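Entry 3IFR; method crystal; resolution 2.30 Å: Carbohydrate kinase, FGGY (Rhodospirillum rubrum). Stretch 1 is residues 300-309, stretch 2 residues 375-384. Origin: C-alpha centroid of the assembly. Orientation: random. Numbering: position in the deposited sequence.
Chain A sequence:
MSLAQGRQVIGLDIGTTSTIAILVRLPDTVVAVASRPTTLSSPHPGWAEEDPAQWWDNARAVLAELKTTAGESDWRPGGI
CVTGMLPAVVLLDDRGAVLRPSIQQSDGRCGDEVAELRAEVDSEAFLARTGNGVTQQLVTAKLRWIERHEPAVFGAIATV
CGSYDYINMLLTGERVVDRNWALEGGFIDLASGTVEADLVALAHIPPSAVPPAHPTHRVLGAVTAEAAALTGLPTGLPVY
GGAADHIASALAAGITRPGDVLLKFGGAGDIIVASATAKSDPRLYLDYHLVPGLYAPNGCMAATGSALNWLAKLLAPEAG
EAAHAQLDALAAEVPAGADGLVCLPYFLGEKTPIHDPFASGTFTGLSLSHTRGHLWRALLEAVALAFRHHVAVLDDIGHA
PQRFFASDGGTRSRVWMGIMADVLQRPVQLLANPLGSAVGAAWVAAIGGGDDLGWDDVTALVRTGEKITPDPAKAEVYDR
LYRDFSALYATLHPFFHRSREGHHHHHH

Stretch 1 (300-309) CMAATGSALN
Stretch 2 (375-384) LWRALLEAVA

Stretch 1 leaves a strand at Cys300 and Met301 (phi/psi -139/141 and -118/129), turns through Ala302 (-58/-45), Ala303 (-116/108) and the N-cap residue Thr304 (-129/-92), and enters a helix at Gly305 that runs on past Asn309. Stretch 2 is helical throughout, with phi near -60° and psi near -45°. The two helices run nearly antiparallel, at 171°, with axes 10.6 Å apart at closest approach. The register sets Thr304 CA 6.6 Å from Val383 CA and Leu308 CA 7.4 Å from Leu379 CA. The first helical turn of stretch 1 is loosely bonded: Leu308 N makes weak bonds to Thr304 O (3.3 Å) and Gly305 O (3.2 Å), while Asn309 N reaches Gly305 O at 2.9 Å.

No hydrogen bond crosses the interface; packing of mainly apolar side chains buries 365 Å². Leu308 (chi1 -86°, chi2 75°) is the knob, seated among Trp376, Leu379, Leu380 and Val383. Its CD2 lies 3.5 Å from Leu380 CD2, its CD1 3.9 Å from Leu379 CD2, and its CB 3.7 Å from Trp376 CH2. The branched leucine thus fills a hole lined by aliphatic and aromatic carbon. Trp376 (t, chi2 -115°) brings its ring edge to the backbone, with CZ3 3.4 Å from Leu308 O.

Leu379 (t, chi2 52°) points toward stretch 1 and places CD2 3.3 Å from Ala307 O and 4.1 Å from Ala307 CB, so the methyl packs against both the carbonyl and the CB of Ala307, whose CA-to-CB bond points toward stretch 2. One turn on, Val383 (chi1 161°) extends the apolar surface, its CG1 4.4 Å from both the selenomethionine Met301 CE and Thr304 OG1. Away from the contact, Arg377 NE binds Glu381 OE2 at 2.8 Å, a salt bridge spanning one turn of the second helix.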

# COMPACT_ATOMS: atom_id res chain seq x y z
N CYS A 300 0.71 4.16 7.19
CA CYS A 300 2.01 4.08 6.58
C CYS A 300 2.94 4.76 7.55
O CYS A 300 2.56 5.73 8.18
CB CYS A 300 1.95 4.87 5.28
SG CYS A 300 3.51 4.84 4.39
N MSE A 301 4.15 4.26 7.73
CA MSE A 301 5.14 5.09 8.38
C MSE A 301 6.32 5.38 7.48
O MSE A 301 6.95 4.47 6.92
CB MSE A 301 5.62 4.50 9.67
CG MSE A 301 4.63 4.57 10.78
SE MSE A 301 5.00 2.93 11.76
CE MSE A 301 7.03 3.00 11.44
N ALA A 302 6.64 6.65 7.39
CA ALA A 302 7.60 7.10 6.43
C ALA A 302 8.98 6.42 6.60
O ALA A 302 9.58 5.98 5.62
CB ALA A 302 7.72 8.57 6.50
N ALA A 303 9.49 6.31 7.82
CA ALA A 303 10.85 5.79 7.93
C ALA A 303 10.85 4.47 8.67
O ALA A 303 10.64 4.46 9.87
CB ALA A 303 11.75 6.79 8.63
N THR A 304 11.09 3.38 7.95
CA THR A 304 11.10 2.04 8.53
C THR A 304 12.37 1.27 8.16
O THR A 304 13.38 1.35 8.86
CB THR A 304 9.85 1.25 8.12
OG1 THR A 304 8.77 1.67 8.95
CG2 THR A 304 10.04 -0.21 8.32
N GLY A 305 12.34 0.51 7.08
CA GLY A 305 13.57 -0.13 6.64
C GLY A 305 14.55 0.94 6.18
O GLY A 305 15.75 0.77 6.29
N SER A 306 14.03 2.05 5.65
CA SER A 306 14.84 3.19 5.24
C SER A 306 15.64 3.76 6.44
O SER A 306 16.82 4.08 6.33
CB SER A 306 13.95 4.28 4.66
OG SER A 306 13.26 4.94 5.71
N ALA A 307 14.99 3.85 7.59
CA ALA A 307 15.66 4.39 8.77
C ALA A 307 16.76 3.46 9.28
O ALA A 307 17.75 3.91 9.86
CB ALA A 307 14.66 4.70 9.86
N LEU A 308 16.58 2.16 9.08
CA LEU A 308 17.59 1.19 9.46
C LEU A 308 18.77 1.23 8.48
O LEU A 308 19.92 1.06 8.88
CB LEU A 308 17.00 -0.23 9.52
CG LEU A 308 16.33 -0.64 10.83
CD1 LEU A 308 14.96 0.02 10.96
CD2 LEU A 308 16.21 -2.14 10.89
N ASN A 309 18.48 1.41 7.20
CA ASN A 309 19.53 1.47 6.22
C ASN A 309 20.44 2.68 6.51
O ASN A 309 21.66 2.57 6.52
CB ASN A 309 18.94 1.53 4.81
CG ASN A 309 18.31 0.22 4.38
OD1 ASN A 309 18.85 -0.86 4.64
ND2 ASN A 309 17.14 0.29 3.75
N LEU A 375 22.37 1.63 20.16
CA LEU A 375 21.80 2.54 19.17
C LEU A 375 20.91 1.80 18.19
O LEU A 375 19.79 2.24 17.90
CB LEU A 375 22.88 3.33 18.39
CG LEU A 375 23.49 4.62 18.99
CD1 LEU A 375 23.70 5.70 17.92
CD2 LEU A 375 22.62 5.17 20.03
N TRP A 376 21.43 0.71 17.65
CA TRP A 376 20.67 -0.14 16.74
C TRP A 376 19.37 -0.63 17.40
O TRP A 376 18.28 -0.59 16.80
CB TRP A 376 21.52 -1.33 16.33
CG TRP A 376 20.92 -2.15 15.24
CD1 TRP A 376 20.48 -3.42 15.33
CD2 TRP A 376 20.70 -1.74 13.88
NE1 TRP A 376 20.02 -3.85 14.12
CE2 TRP A 376 20.13 -2.84 13.20
CE3 TRP A 376 20.91 -0.55 13.17
CZ2 TRP A 376 19.76 -2.78 11.85
CZ3 TRP A 376 20.55 -0.50 11.83
CH2 TRP A 376 20.00 -1.61 11.18
N ARG A 377 19.50 -1.08 18.64
CA ARG A 377 18.36 -1.61 19.36
C ARG A 377 17.29 -0.57 19.57
O ARG A 377 16.11 -0.81 19.32
CB ARG A 377 18.80 -2.17 20.71
CG ARG A 377 17.60 -2.67 21.51
CD ARG A 377 17.97 -3.80 22.41
NE ARG A 377 16.77 -4.49 22.83
CZ ARG A 377 16.55 -5.79 22.70
NH1 ARG A 377 17.47 -6.58 22.14
NH2 ARG A 377 15.40 -6.30 23.12
N ALA A 378 17.72 0.60 20.02
CA ALA A 378 16.82 1.69 20.30
C ALA A 378 16.03 1.99 19.05
O ALA A 378 14.83 2.24 19.12
CB ALA A 378 17.58 2.91 20.75
N LEU A 379 16.68 1.96 17.89
CA LEU A 379 15.97 2.23 16.64
C LEU A 379 14.99 1.10 16.36
O LEU A 379 13.85 1.36 15.96
CB LEU A 379 16.89 2.42 15.43
CG LEU A 379 16.03 2.64 14.17
CD1 LEU A 379 15.03 3.77 14.40
CD2 LEU A 379 16.81 2.88 12.85
N LEU A 380 15.45 -0.14 16.56
CA LEU A 380 14.59 -1.29 16.34
C LEU A 380 13.33 -1.17 17.20
O LEU A 380 12.21 -1.38 16.72
CB LEU A 380 15.31 -2.59 16.68
CG LEU A 380 16.38 -3.03 15.69
CD1 LEU A 380 16.74 -4.50 15.87
CD2 LEU A 380 15.92 -2.75 14.30
N GLU A 381 13.52 -0.79 18.45
CA GLU A 381 12.46 -0.74 19.41
C GLU A 381 11.54 0.43 19.09
O GLU A 381 10.30 0.30 19.17
CB GLU A 381 13.04 -0.60 20.80
CG GLU A 381 13.75 -1.86 21.27
CD GLU A 381 14.34 -1.74 22.64
OE1 GLU A 381 14.51 -0.57 23.09
OE2 GLU A 381 14.62 -2.79 23.28
N ALA A 382 12.13 1.57 18.73
CA ALA A 382 11.33 2.72 18.33
C ALA A 382 10.39 2.37 17.14
O ALA A 382 9.20 2.71 17.15
CB ALA A 382 12.20 3.96 18.03
N VAL A 383 10.90 1.69 16.13
CA VAL A 383 10.03 1.38 15.00
C VAL A 383 8.89 0.52 15.48
O VAL A 383 7.74 0.78 15.12
CB VAL A 383 10.80 0.72 13.82
CG1 VAL A 383 9.85 -0.01 12.87
CG2 VAL A 383 11.56 1.77 13.11
N ALA A 384 9.19 -0.49 16.30
CA ALA A 384 8.16 -1.35 16.90
C ALA A 384 7.13 -0.52 17.61
O ALA A 384 5.93 -0.71 17.45
CB ALA A 384 8.78 -2.30 17.90